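Local atomic coordinates of alkyl hydroperoxide reductase/ Thiol specific antioxidant/ Mal allergen (Burkholderia ambifaria, PDB entry 5ENU), a protein that probably reduces hydrogen peroxide and organic hydroperoxides through a reactive thiol, as a peroxiredoxin of the thioredoxin fold. Residues L39-Y44 against E72-S77; P50-E55 against I125-F130; V76-L81 against E121-E126. All blocks are in the same frame, centred on the assembly; numbering follows the deposited sequence.

Contact 1: residues L39-Y44 against E72-S77; sequences LVLYFY and EIIGVS
V76 has the most surface covered here, and it is engaged through both its backbone and its side chain. V76 N donates to Y42 O at 2.8 Å. V76 O accepts from Y44 N at 3.0 Å. Three more bonds of the same parallel pattern run back along the pair, from V40 N to E72 O, from I74 N to V40 O and from Y42 N to I74 O. The segments 39-43 and 72-77 run in the same direction, their axes 23° apart.

The V76 side chain faces L41 and F43. V76 CG1 stands anti to the backbone N (chi1 -172°) and reaches F43 CE2 at 3.7 Å. V76 CG2 meets L41 CD1 at 3.5 Å. V76 CB lies over one face of the F43 ring, toward its rim, in a CH-pi contact. F109 meets the same ring from helix 104-109. I74 continues this side of the sheet. I74 CD1 touches L39 CD1 at 3.7 Å, and I74 CB packs near L41 CD1.

Y44 closes the far end. With its CG between the backbone N and the carbonyl carbon (chi1 61°), the Y44 ring comes back over the neighbouring strand. S77 CB lies over one ring face, 3.9 Å from the centroid of the Y44 ring, while G75 C comes to the ring edge. The Y44 hydroxyl is hydrogen-bonded to D47, and S77 OG to D79. G75 CA rests over a face of the Y42 ring, 3.8 Å from the Y42 centroid. G75 has no side chain, which lets this ring lie close to the strand. F59 of helix 50-68 stacks on the Y42 ring.

Strand 38-43, helix 50-68 and strand 71-77 form a beta-alpha-beta unit. This pair of parallel strands lies near the centre of the chain, in the central sheet of the thioredoxin fold.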
ATOM      1  N   LEU A  39       3.287   8.130   5.638  1.00  8.76           N
ATOM      2  CA  LEU A  39       3.323   6.826   4.978  1.00  7.92           C
ATOM      3  C   LEU A  39       2.217   6.758   3.934  1.00  7.44           C
ATOM      4  O   LEU A  39       1.036   6.924   4.263  1.00  8.79           O
ATOM      5  CB  LEU A  39       3.161   5.687   5.986  1.00  9.23           C
ATOM      6  CG  LEU A  39       2.965   4.301   5.360  1.00  9.00           C
ATOM      7  CD1 LEU A  39       4.187   3.917   4.523  1.00 10.14           C
ATOM      8  CD2 LEU A  39       2.704   3.252   6.419  1.00  9.71           C
ATOM      9  N   VAL A  40       2.606   6.530   2.685  1.00  7.71           N
ATOM     10  CA  VAL A  40       1.687   6.152   1.624  1.00  7.48           C
ATOM     11  C   VAL A  40       1.746   4.632   1.554  1.00  7.38           C
ATOM     12  O   VAL A  40       2.769   4.064   1.142  1.00  8.48           O
ATOM     13  CB  VAL A  40       2.088   6.780   0.280  1.00  8.47           C
ATOM     14  CG1 VAL A  40       1.218   6.222  -0.855  1.00  9.22           C
ATOM     15  CG2 VAL A  40       2.015   8.306   0.350  1.00 10.35           C
ATOM     16  N   LEU A  41       0.677   3.969   1.982  1.00  6.52           N
ATOM     17  CA  LEU A  41       0.592   2.515   1.946  1.00  7.19           C
ATOM     18  C   LEU A  41      -0.357   2.187   0.800  1.00  7.14           C
ATOM     19  O   LEU A  41      -1.556   2.468   0.898  1.00  8.11           O
ATOM     20  CB  LEU A  41       0.050   2.005   3.276  1.00  8.05           C
ATOM     21  CG  LEU A  41       0.112   0.495   3.485  1.00  8.57           C
ATOM     22  CD1 LEU A  41       1.576   0.036   3.548  1.00  9.26           C
ATOM     23  CD2 LEU A  41      -0.661   0.088   4.756  1.00  9.71           C
ATOM     24  N   TYR A  42       0.169   1.657  -0.299  1.00  7.83           N
ATOM     25  CA  TYR A  42      -0.653   1.426  -1.484  1.00  7.01           C
ATOM     26  C   TYR A  42      -0.808  -0.072  -1.724  1.00  6.93           C
ATOM     27  O   TYR A  42       0.195  -0.797  -1.800  1.00  7.68           O
ATOM     28  CB  TYR A  42      -0.169   2.191  -2.735  1.00  7.60           C
ATOM     29  CG  TYR A  42       0.950   1.592  -3.576  1.00  8.16           C
ATOM     30  CD1 TYR A  42       2.296   1.895  -3.331  1.00  7.86           C
ATOM     31  CD2 TYR A  42       0.651   0.775  -4.670  1.00  7.55           C
ATOM     32  CE1 TYR A  42       3.313   1.370  -4.122  1.00  7.19           C
ATOM     33  CE2 TYR A  42       1.669   0.249  -5.477  1.00  8.39           C
ATOM     34  CZ  TYR A  42       2.997   0.533  -5.176  1.00  7.92           C
ATOM     35  OH  TYR A  42       4.030   0.043  -5.955  1.00  9.41           O
ATOM     36  N   PHE A  43      -2.062  -0.521  -1.817  1.00  7.49           N
ATOM     37  CA  PHE A  43      -2.386  -1.918  -2.089  1.00  7.28           C
ATOM     38  C   PHE A  43      -2.652  -2.083  -3.575  1.00  7.70           C
ATOM     39  O   PHE A  43      -3.388  -1.273  -4.174  1.00  8.04           O
ATOM     40  CB  PHE A  43      -3.648  -2.339  -1.326  1.00  8.21           C
ATOM     41  CG  PHE A  43      -3.458  -2.453   0.167  1.00  7.47           C
ATOM     42  CD1 PHE A  43      -3.401  -1.327   0.963  1.00  7.85           C
ATOM     43  CD2 PHE A  43      -3.344  -3.708   0.769  1.00  8.07           C
ATOM     44  CE1 PHE A  43      -3.232  -1.441   2.335  1.00  9.97           C
ATOM     45  CE2 PHE A  43      -3.172  -3.839   2.153  1.00  8.44           C
ATOM     46  CZ  PHE A  43      -3.109  -2.692   2.932  1.00  8.90           C
ATOM     47  N   TYR A  44      -2.021  -3.094  -4.173  1.00  6.94           N
ATOM     48  CA  TYR A  44      -2.190  -3.354  -5.596  1.00  7.92           C
ATOM     49  C   TYR A  44      -2.476  -4.835  -5.802  1.00  8.33           C
ATOM     50  O   TYR A  44      -1.983  -5.674  -5.042  1.00  9.24           O
ATOM     51  CB  TYR A  44      -0.952  -2.912  -6.406  1.00  8.59           C
ATOM     52  CG  TYR A  44       0.341  -3.617  -6.023  1.00  8.44           C
ATOM     53  CD1 TYR A  44       1.118  -3.179  -4.939  1.00  9.04           C
ATOM     54  CD2 TYR A  44       0.789  -4.723  -6.754  1.00  8.62           C
ATOM     55  CE1 TYR A  44       2.308  -3.827  -4.606  1.00  9.16           C
ATOM     56  CE2 TYR A  44       1.984  -5.364  -6.427  1.00  8.80           C
ATOM     57  CZ  TYR A  44       2.734  -4.916  -5.357  1.00  8.52           C
ATOM     58  OH  TYR A  44       3.908  -5.554  -5.017  1.00  9.25           O
ATOM     59  N   GLU A  72       7.239   8.279   3.096  1.00 10.02           N
ATOM     60  CA  GLU A  72       7.725   7.017   2.561  1.00  9.03           C
ATOM     61  C   GLU A  72       6.587   6.350   1.789  1.00  8.93           C
ATOM     62  O   GLU A  72       5.411   6.582   2.070  1.00  9.44           O
ATOM     63  CB  GLU A  72       8.202   6.096   3.702  1.00 10.49           C
ATOM     64  CG  GLU A  72       8.720   4.680   3.282  1.00 14.07           C
ATOM     65  CD  GLU A  72       9.930   4.679   2.323  1.00 15.04           C
ATOM     66  OE1 GLU A  72      11.002   4.181   2.731  1.00 19.46           O
ATOM     67  OE2 GLU A  72       9.814   5.137   1.160  1.00 13.01           O
ATOM     68  N   ILE A  73       6.952   5.540   0.797  0.60  8.54           N
ATOM     69  CA  ILE A  73       6.023   4.718   0.028  0.60  7.73           C
ATOM     70  C   ILE A  73       6.266   3.263   0.410  0.60  7.73           C
ATOM     71  O   ILE A  73       7.420   2.829   0.508  0.60  8.84           O
ATOM     72  CB  ILE A  73       6.262   4.895  -1.490  0.60  8.16           C
ATOM     73  CG1 ILE A  73       6.268   6.378  -1.910  0.60  8.29           C
ATOM     74  CG2 ILE A  73       5.255   4.101  -2.301  0.60  9.59           C
ATOM     75  CD1 ILE A  73       4.955   7.087  -1.674  0.60  9.00           C
ATOM     76  N   ILE A  74       5.185   2.509   0.612  1.00  7.98           N
ATOM     77  CA  ILE A  74       5.255   1.057   0.747  1.00  7.36           C
ATOM     78  C   ILE A  74       4.120   0.453  -0.081  1.00  7.11           C
ATOM     79  O   ILE A  74       2.951   0.799   0.122  1.00  8.04           O
ATOM     80  CB  ILE A  74       5.181   0.576   2.210  1.00  8.02           C
ATOM     81  CG1 ILE A  74       6.311   1.164   3.059  1.00 10.03           C
ATOM     82  CG2 ILE A  74       5.189  -0.969   2.271  1.00 10.27           C
ATOM     83  CD1 ILE A  74       6.216   0.807   4.537  1.00 10.89           C
ATOM     84  N   GLY A  75       4.463  -0.448  -1.018  1.00  7.24           N
ATOM     85  CA  GLY A  75       3.461  -1.193  -1.763  1.00  7.84           C
ATOM     86  C   GLY A  75       3.123  -2.499  -1.060  1.00  7.77           C
ATOM     87  O   GLY A  75       3.956  -3.078  -0.373  1.00  8.31           O
ATOM     88  N   VAL A  76       1.855  -2.927  -1.171  1.00  6.94           N
ATOM     89  CA  VAL A  76       1.378  -4.158  -0.533  1.00  7.16           C
ATOM     90  C   VAL A  76       0.614  -4.986  -1.556  1.00  6.93           C
ATOM     91  O   VAL A  76      -0.328  -4.486  -2.180  1.00  8.60           O
ATOM     92  CB  VAL A  76       0.435  -3.883   0.657  1.00  7.29           C
ATOM     93  CG1 VAL A  76       0.142  -5.196   1.389  1.00  8.94           C
ATOM     94  CG2 VAL A  76       1.032  -2.837   1.598  1.00  8.51           C
ATOM     95  N   SER A  77       0.989  -6.258  -1.700  1.00  7.42           N
ATOM     96  CA  SER A  77       0.128  -7.249  -2.327  1.00  7.30           C
ATOM     97  C   SER A  77       0.304  -8.553  -1.568  1.00  7.83           C
ATOM     98  O   SER A  77       1.154  -8.659  -0.672  1.00  8.59           O
ATOM     99  CB  SER A  77       0.421  -7.451  -3.818  1.00  8.68           C
ATOM    100  OG  SER A  77       1.547  -8.304  -3.995  1.00  9.31           O
TER

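Contact 2: residues P50-E55 against I125-F130; sequences PGCTTE and IERSTF
R127 carries most of this contact, reaching from the break in strand 120-132, just before its 128-130 part, to the first turns of helix 50-68. R127 NH2 makes a salt bridge to E55 OE1 at 2.9 Å. The carboxylate oxygen lies in the guanidinium plane and is met nearly along its C-O axis. The two flat groups are turned 63° apart, and a single nitrogen joins a single oxygen. The bend of the R127 chain at chi3 (-52°) places NE. R127 NH2 also gives a weak hydrogen bond to C52 SG at 3.4 Å. R127 NH1 comes near G51 C at 3.9 Å. Y44, P45 and V147 also pack against the R127 side chain.

T129 follows two residues on, and it meets E55 through a water. The water is hydrogen-bonded to E55 OE2 at 2.6 Å and to T129 OG1 at 2.8 Å. H150 NE2 is a further partner of T129 OG1.

E55 therefore uses one oxygen for R127 and the other for the water. Its bond to R127 NH2 helps keep the guanidinium beside C52 SG. C52 lies in a TPGC sequence at the start of the helix, where peroxiredoxins of the PrxQ type carry the peroxidatic cysteine. The pairing is consistent with an active-site arginine positioned by a second-shell glutamate.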
ATOM      1  N   PRO A  50      -0.170  -5.356 -15.790  1.00 12.41           N
ATOM      2  CA  PRO A  50       0.047  -4.022 -16.395  1.00 13.43           C
ATOM      3  C   PRO A  50      -0.244  -2.857 -15.465  1.00 12.13           C
ATOM      4  O   PRO A  50       0.587  -1.942 -15.351  1.00 12.50           O
ATOM      5  CB  PRO A  50      -0.868  -4.047 -17.635  1.00 13.71           C
ATOM      6  CG  PRO A  50      -0.986  -5.499 -17.984  1.00 15.47           C
ATOM      7  CD  PRO A  50      -0.986  -6.226 -16.665  1.00 14.94           C
ATOM      8  N   GLY A  51      -1.405  -2.855 -14.802  1.00 10.38           N
ATOM      9  CA  GLY A  51      -1.769  -1.719 -13.968  1.00  9.52           C
ATOM     10  C   GLY A  51      -0.869  -1.592 -12.753  1.00  9.38           C
ATOM     11  O   GLY A  51      -0.470  -0.481 -12.373  1.00  9.51           O
ATOM     12  N   CYS A  52      -0.516  -2.723 -12.138  1.00  9.20           N
ATOM     13  CA  CYS A  52       0.342  -2.688 -10.959  1.00  8.56           C
ATOM     14  C   CYS A  52       1.773  -2.303 -11.323  1.00  7.94           C
ATOM     15  O   CYS A  52       2.455  -1.640 -10.537  1.00  8.79           O
ATOM     16  CB  CYS A  52       0.276  -4.043 -10.244  1.00  9.28           C
ATOM     17  SG  CYS A  52      -1.403  -4.467  -9.752  1.00  9.75           S
ATOM     18  N   THR A  53       2.214  -2.646 -12.537  1.00  8.83           N
ATOM     19  CA  THR A  53       3.518  -2.206 -13.009  1.00 10.20           C
ATOM     20  C   THR A  53       3.522  -0.694 -13.226  1.00  9.05           C
ATOM     21  O   THR A  53       4.423   0.012 -12.759  1.00  9.83           O
ATOM     22  CB  THR A  53       3.868  -2.967 -14.294  1.00 10.33           C
ATOM     23  OG1 THR A  53       3.958  -4.366 -14.005  1.00 11.88           O
ATOM     24  CG2 THR A  53       5.191  -2.466 -14.894  1.00 12.57           C
ATOM     25  N   THR A  54       2.501  -0.168 -13.908  1.00  8.65           N
ATOM     26  CA  THR A  54       2.430   1.279 -14.116  1.00  9.30           C
ATOM     27  C   THR A  54       2.378   2.019 -12.781  1.00  8.94           C
ATOM     28  O   THR A  54       3.084   3.017 -12.585  1.00  9.25           O
ATOM     29  CB  THR A  54       1.214   1.636 -14.974  1.00 11.07           C
ATOM     30  OG1 THR A  54       1.321   0.977 -16.245  1.00 14.15           O
ATOM     31  CG2 THR A  54       1.121   3.148 -15.190  1.00 12.70           C
ATOM     32  N   GLU A  55       1.543   1.546 -11.845  1.00  7.96           N
ATOM     33  CA  GLU A  55       1.453   2.208 -10.549  1.00  8.18           C
ATOM     34  C   GLU A  55       2.809   2.248  -9.844  1.00  8.00           C
ATOM     35  O   GLU A  55       3.225   3.292  -9.328  1.00  9.02           O
ATOM     36  CB  GLU A  55       0.386   1.532  -9.681  1.00  8.45           C
ATOM     37  CG  GLU A  55       0.106   2.313  -8.401  1.00  7.72           C
ATOM     38  CD  GLU A  55      -1.019   1.758  -7.544  1.00  7.99           C
ATOM     39  OE1 GLU A  55      -1.405   0.588  -7.733  1.00  9.26           O
ATOM     40  OE2 GLU A  55      -1.507   2.532  -6.669  1.00  9.03           O
ATOM     41  N   ILE A 125      -7.898  -8.333  -4.378  1.00 17.12           N
ATOM     42  CA  ILE A 125      -7.610  -7.052  -3.726  1.00 14.94           C
ATOM     43  C   ILE A 125      -8.219  -5.957  -4.590  1.00 12.59           C
ATOM     44  O   ILE A 125      -8.014  -5.939  -5.810  1.00 14.35           O
ATOM     45  CB  ILE A 125      -6.085  -6.813  -3.633  1.00 14.87           C
ATOM     46  CG1 ILE A 125      -5.441  -7.651  -2.534  1.00 17.90           C
ATOM     47  CG2 ILE A 125      -5.747  -5.297  -3.448  1.00 15.80           C
ATOM     48  CD1 ILE A 125      -3.955  -7.401  -2.416  1.00 19.79           C
ATOM     49  N   GLU A 126      -8.930  -5.028  -3.962  1.00 10.87           N
ATOM     50  CA  GLU A 126      -9.365  -3.798  -4.602  1.00 11.58           C
ATOM     51  C   GLU A 126      -8.223  -2.786  -4.508  1.00 10.20           C
ATOM     52  O   GLU A 126      -7.793  -2.448  -3.404  1.00 10.60           O
ATOM     53  CB  GLU A 126     -10.582  -3.293  -3.822  1.00 14.72           C
ATOM     54  CG  GLU A 126     -11.197  -2.037  -4.375  1.00 17.94           C
ATOM     55  CD  GLU A 126     -12.560  -1.734  -3.780  1.00 21.61           C
ATOM     56  OE1 GLU A 126     -12.657  -1.504  -2.559  1.00 21.67           O
ATOM     57  OE2 GLU A 126     -13.541  -1.746  -4.546  1.00 25.16           O
ATOM     58  N   ARG A 127      -7.702  -2.331  -5.657  1.00 10.11           N
ATOM     59  CA  ARG A 127      -6.609  -1.353  -5.663  1.00  9.23           C
ATOM     60  C   ARG A 127      -6.992  -0.129  -4.835  1.00  8.34           C
ATOM     61  O   ARG A 127      -7.977   0.546  -5.137  1.00  9.42           O
ATOM     62  CB  ARG A 127      -6.289  -0.910  -7.101  1.00  8.99           C
ATOM     63  CG  ARG A 127      -4.989  -0.111  -7.222  1.00  8.13           C
ATOM     64  CD  ARG A 127      -4.768   0.438  -8.647  1.00  8.98           C
ATOM     65  NE  ARG A 127      -4.885  -0.599  -9.666  1.00 11.21           N
ATOM     66  CZ  ARG A 127      -3.922  -1.476  -9.958  1.00 11.36           C
ATOM     67  NH1 ARG A 127      -4.143  -2.426 -10.858  1.00 12.09           N
ATOM     68  NH2 ARG A 127      -2.730  -1.416  -9.356  1.00 10.90           N
ATOM     69  N   SER A 128      -6.218   0.144  -3.784  1.00  8.21           N
ATOM     70  CA  SER A 128      -6.580   1.141  -2.786  1.00  8.29           C
ATOM     71  C   SER A 128      -5.300   1.702  -2.188  1.00  7.59           C
ATOM     72  O   SER A 128      -4.298   0.985  -2.063  1.00  8.82           O
ATOM     73  CB  SER A 128      -7.416   0.534  -1.646  1.00  7.75           C
ATOM     74  OG  SER A 128      -8.555  -0.135  -2.143  1.00  9.60           O
ATOM     75  N   THR A 129      -5.359   2.963  -1.756  1.00  7.36           N
ATOM     76  CA  THR A 129      -4.209   3.647  -1.163  1.00  6.89           C
ATOM     77  C   THR A 129      -4.637   4.365   0.099  1.00  7.72           C
ATOM     78  O   THR A 129      -5.773   4.832   0.200  1.00  7.90           O
ATOM     79  CB  THR A 129      -3.600   4.613  -2.163  1.00  7.62           C
ATOM     80  OG1 THR A 129      -3.244   3.872  -3.326  1.00  7.51           O
ATOM     81  CG2 THR A 129      -2.373   5.346  -1.604  1.00  9.30           C
ATOM     82  N   PHE A 130      -3.714   4.441   1.057  1.00  6.33           N
ATOM     83  CA  PHE A 130      -3.963   5.036   2.363  1.00  6.68           C
ATOM     84  C   PHE A 130      -2.820   5.973   2.710  1.00  6.55           C
ATOM     85  O   PHE A 130      -1.652   5.605   2.571  1.00  8.15           O
ATOM     86  CB  PHE A 130      -4.084   3.918   3.393  1.00  6.48           C
ATOM     87  CG  PHE A 130      -5.203   2.974   3.072  1.00  7.07           C
ATOM     88  CD1 PHE A 130      -6.507   3.257   3.496  1.00  7.92           C
ATOM     89  CD2 PHE A 130      -4.986   1.848   2.274  1.00  7.81           C
ATOM     90  CE1 PHE A 130      -7.560   2.404   3.156  1.00  8.71           C
ATOM     91  CE2 PHE A 130      -6.048   1.011   1.933  1.00  7.43           C
ATOM     92  CZ  PHE A 130      -7.324   1.290   2.387  1.00  7.76           C
TER
HETATM   93  O   HOH W   1      -3.101   1.541  -4.873  1.00  8.54           O

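Contact 3: residues V76-L81 against E121-E126; sequences VSRDSL and EVRGIE
R78 and R123 meet in a partly buried contact between a side chain and a backbone carbonyl. It joins the loop after strand 71-77 to the early part of strand 120-132, away from the centre of the chain. The guanidinium of R78 comes end-on, and both terminal nitrogens bind one atom. R78 NH2 donates to R123 O at 2.9 Å and R78 NH1 to the same oxygen at 3.2 Å. R123 O lies in the guanidinium plane. The two donors reach it from one face of the carbonyl plane, R78 NH2 tilted from that plane by 26° and R78 NH1 well above it.

The R78 chain bends at chi3 (-63°), which sets NE close to I125. R78 NE lies 3.7 Å from I125 CG1, and R78 CG is 4.0 Å from I125 CD1. The R78 and I125 side chains run alongside in opposing senses. I125 CD1 also comes to 4.1 Å from S77 CA. G124 CA lies near R78 NH2.

The R123 side chain runs roughly at a right angle to that of R78. R78 NH1 and R123 NE each form a salt bridge with E103, which would offset the repulsion of two nearby positive groups.

On the R78 side, S77 and D79 touch H84 of helix 81-91, and S80 OG caps S83 N at the start of that helix. On the other side, strand 120-132 pairs with strand 112-117, and R123 rests on I112 and M114. The contact thus bridges the start of helix 81-91 and the strand pair 112-117/120-132, with E103, just before helix 104-109, binding both arginines.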
ATOM      1  N   VAL A  76       1.855  -2.927  -1.171  1.00  6.94           N
ATOM      2  CA  VAL A  76       1.378  -4.158  -0.533  1.00  7.16           C
ATOM      3  C   VAL A  76       0.614  -4.986  -1.556  1.00  6.93           C
ATOM      4  O   VAL A  76      -0.328  -4.486  -2.180  1.00  8.60           O
ATOM      5  CB  VAL A  76       0.435  -3.883   0.657  1.00  7.29           C
ATOM      6  CG1 VAL A  76       0.142  -5.196   1.389  1.00  8.94           C
ATOM      7  CG2 VAL A  76       1.032  -2.837   1.598  1.00  8.51           C
ATOM      8  N   SER A  77       0.989  -6.258  -1.700  1.00  7.42           N
ATOM      9  CA  SER A  77       0.128  -7.249  -2.327  1.00  7.30           C
ATOM     10  C   SER A  77       0.304  -8.553  -1.568  1.00  7.83           C
ATOM     11  O   SER A  77       1.154  -8.659  -0.672  1.00  8.59           O
ATOM     12  CB  SER A  77       0.421  -7.451  -3.818  1.00  8.68           C
ATOM     13  OG  SER A  77       1.547  -8.304  -3.995  1.00  9.31           O
ATOM     14  N   ARG A  78      -0.475  -9.567  -1.945  1.00  6.98           N
ATOM     15  CA  ARG A  78      -0.370 -10.865  -1.277  1.00  7.50           C
ATOM     16  C   ARG A  78       0.692 -11.771  -1.901  1.00  8.78           C
ATOM     17  O   ARG A  78       0.869 -12.905  -1.430  1.00 10.70           O
ATOM     18  CB  ARG A  78      -1.743 -11.561  -1.242  1.00  9.11           C
ATOM     19  CG  ARG A  78      -2.825 -10.737  -0.529  1.00  9.14           C
ATOM     20  CD  ARG A  78      -4.226 -11.273  -0.784  1.00 10.09           C
ATOM     21  NE  ARG A  78      -4.589 -11.203  -2.204  1.00 10.11           N
ATOM     22  CZ  ARG A  78      -5.646 -11.811  -2.722  1.00 11.47           C
ATOM     23  NH1 ARG A  78      -6.463 -12.510  -1.937  1.00 13.59           N
ATOM     24  NH2 ARG A  78      -5.900 -11.686  -4.014  1.00 13.87           N
ATOM     25  N   ASP A  79       1.400 -11.302  -2.931  1.00  7.57           N
ATOM     26  CA  ASP A  79       2.451 -12.098  -3.565  1.00  8.58           C
ATOM     27  C   ASP A  79       3.562 -12.432  -2.572  1.00  9.31           C
ATOM     28  O   ASP A  79       3.760 -11.745  -1.568  1.00 10.42           O
ATOM     29  CB  ASP A  79       3.038 -11.351  -4.775  1.00 10.38           C
ATOM     30  CG  ASP A  79       2.020 -11.158  -5.870  1.00 11.73           C
ATOM     31  OD1 ASP A  79       1.712 -12.162  -6.544  1.00 14.90           O
ATOM     32  OD2 ASP A  79       1.483 -10.039  -6.019  1.00 11.22           O
ATOM     33  N   SER A  80       4.307 -13.496  -2.886  1.00  9.95           N
ATOM     34  CA  SER A  80       5.434 -13.949  -2.080  1.00 10.10           C
ATOM     35  C   SER A  80       6.571 -12.915  -2.046  1.00 10.67           C
ATOM     36  O   SER A  80       6.691 -12.029  -2.904  1.00  9.67           O
ATOM     37  CB  SER A  80       5.993 -15.252  -2.655  1.00 10.86           C
ATOM     38  OG  SER A  80       6.597 -15.006  -3.902  1.00 11.72           O
ATOM     39  N   LEU A  81       7.443 -13.063  -1.043  1.00  9.41           N
ATOM     40  CA  LEU A  81       8.665 -12.258  -1.008  1.00  9.59           C
ATOM     41  C   LEU A  81       9.521 -12.493  -2.245  1.00  9.25           C
ATOM     42  O   LEU A  81      10.111 -11.546  -2.780  1.00 10.29           O
ATOM     43  CB  LEU A  81       9.467 -12.579   0.257  1.00 10.07           C
ATOM     44  CG  LEU A  81       8.874 -11.965   1.532  1.00 13.04           C
ATOM     45  CD1 LEU A  81       9.626 -12.515   2.761  1.00 15.99           C
ATOM     46  CD2 LEU A  81       8.943 -10.431   1.486  1.00 13.61           C
ATOM     47  N   GLU A 121     -16.203 -17.716  -7.536  1.00 31.38           N
ATOM     48  CA  GLU A 121     -15.828 -16.520  -6.803  1.00 29.73           C
ATOM     49  C   GLU A 121     -14.326 -16.542  -6.588  1.00 25.94           C
ATOM     50  O   GLU A 121     -13.766 -17.566  -6.185  1.00 26.02           O
ATOM     51  CB  GLU A 121     -16.534 -16.467  -5.457  1.00 32.75           C
ATOM     52  CG  GLU A 121     -18.030 -16.542  -5.570  1.00 35.83           C
ATOM     53  CD  GLU A 121     -18.702 -16.093  -4.306  1.00 38.78           C
ATOM     54  OE1 GLU A 121     -18.272 -15.063  -3.739  1.00 40.49           O
ATOM     55  OE2 GLU A 121     -19.643 -16.779  -3.864  1.00 39.87           O
ATOM     56  N   VAL A 122     -13.678 -15.421  -6.867  1.00 22.32           N
ATOM     57  CA  VAL A 122     -12.234 -15.297  -6.744  1.00 20.32           C
ATOM     58  C   VAL A 122     -11.935 -14.222  -5.704  1.00 16.74           C
ATOM     59  O   VAL A 122     -12.577 -13.160  -5.689  1.00 18.79           O
ATOM     60  CB  VAL A 122     -11.589 -14.983  -8.109  1.00 22.16           C
ATOM     61  CG1 VAL A 122     -10.077 -14.899  -8.001  1.00 24.39           C
ATOM     62  CG2 VAL A 122     -11.994 -16.052  -9.131  1.00 23.69           C
ATOM     63  N   ARG A 123     -11.001 -14.518  -4.806  1.00 13.92           N
ATOM     64  CA  ARG A 123     -10.647 -13.604  -3.721  1.00 13.15           C
ATOM     65  C   ARG A 123      -9.586 -12.620  -4.217  1.00 13.71           C
ATOM     66  O   ARG A 123      -8.422 -12.992  -4.401  1.00 16.05           O
ATOM     67  CB  ARG A 123     -10.145 -14.403  -2.520  1.00 12.02           C
ATOM     68  CG  ARG A 123     -10.039 -13.575  -1.247  1.00 11.37           C
ATOM     69  CD  ARG A 123      -9.482 -14.417  -0.102  1.00  9.89           C
ATOM     70  NE  ARG A 123      -9.707 -13.773   1.186  1.00  9.18           N
ATOM     71  CZ  ARG A 123     -10.859 -13.827   1.842  1.00  9.63           C
ATOM     72  NH1 ARG A 123     -11.000 -13.191   3.000  1.00 10.86           N
ATOM     73  NH2 ARG A 123     -11.883 -14.528   1.338  1.00 11.13           N
ATOM     74  N   GLY A 124      -9.986 -11.362  -4.444  1.00 15.61           N
ATOM     75  CA  GLY A 124      -9.098 -10.341  -4.964  1.00 16.10           C
ATOM     76  C   GLY A 124      -8.860  -9.180  -4.003  1.00 15.88           C
ATOM     77  O   GLY A 124      -9.486  -9.072  -2.944  1.00 15.72           O
ATOM     78  N   ILE A 125      -7.898  -8.333  -4.378  1.00 17.12           N
ATOM     79  CA  ILE A 125      -7.610  -7.052  -3.726  1.00 14.94           C
ATOM     80  C   ILE A 125      -8.219  -5.957  -4.590  1.00 12.59           C
ATOM     81  O   ILE A 125      -8.014  -5.939  -5.810  1.00 14.35           O
ATOM     82  CB  ILE A 125      -6.085  -6.813  -3.633  1.00 14.87           C
ATOM     83  CG1 ILE A 125      -5.441  -7.651  -2.534  1.00 17.90           C
ATOM     84  CG2 ILE A 125      -5.747  -5.297  -3.448  1.00 15.80           C
ATOM     85  CD1 ILE A 125      -3.955  -7.401  -2.416  1.00 19.79           C
ATOM     86  N   GLU A 126      -8.930  -5.028  -3.962  1.00 10.87           N
ATOM     87  CA  GLU A 126      -9.365  -3.798  -4.602  1.00 11.58           C
ATOM     88  C   GLU A 126      -8.223  -2.786  -4.508  1.00 10.20           C
ATOM     89  O   GLU A 126      -7.793  -2.448  -3.404  1.00 10.60           O
ATOM     90  CB  GLU A 126     -10.582  -3.293  -3.822  1.00 14.72           C
ATOM     91  CG  GLU A 126     -11.197  -2.037  -4.375  1.00 17.94           C
ATOM     92  CD  GLU A 126     -12.560  -1.734  -3.780  1.00 21.61           C
ATOM     93  OE1 GLU A 126     -12.657  -1.504  -2.559  1.00 21.67           O
ATOM     94  OE2 GLU A 126     -13.541  -1.746  -4.546  1.00 25.16           O
TER

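Contact 1 is the core of the three. It is almost wholly buried, and it joins two parallel strands by backbone bonds and apolar packing. Contact 2 is also largely buried but polar, built on an ion pair, a weak bond to sulfur and a water. Contact 3 lies further out and depends on one arginine gripping a carbonyl. The segments of contacts 1 and 3 overlap at V76 and S77, and those of contacts 2 and 3 at I125 and E126. Contacts 1 and 2 touch directly, since strand 38-43 neighbours strand 120-132 and Y42 packs on E55 and T129. All three reach the same mixed sheet.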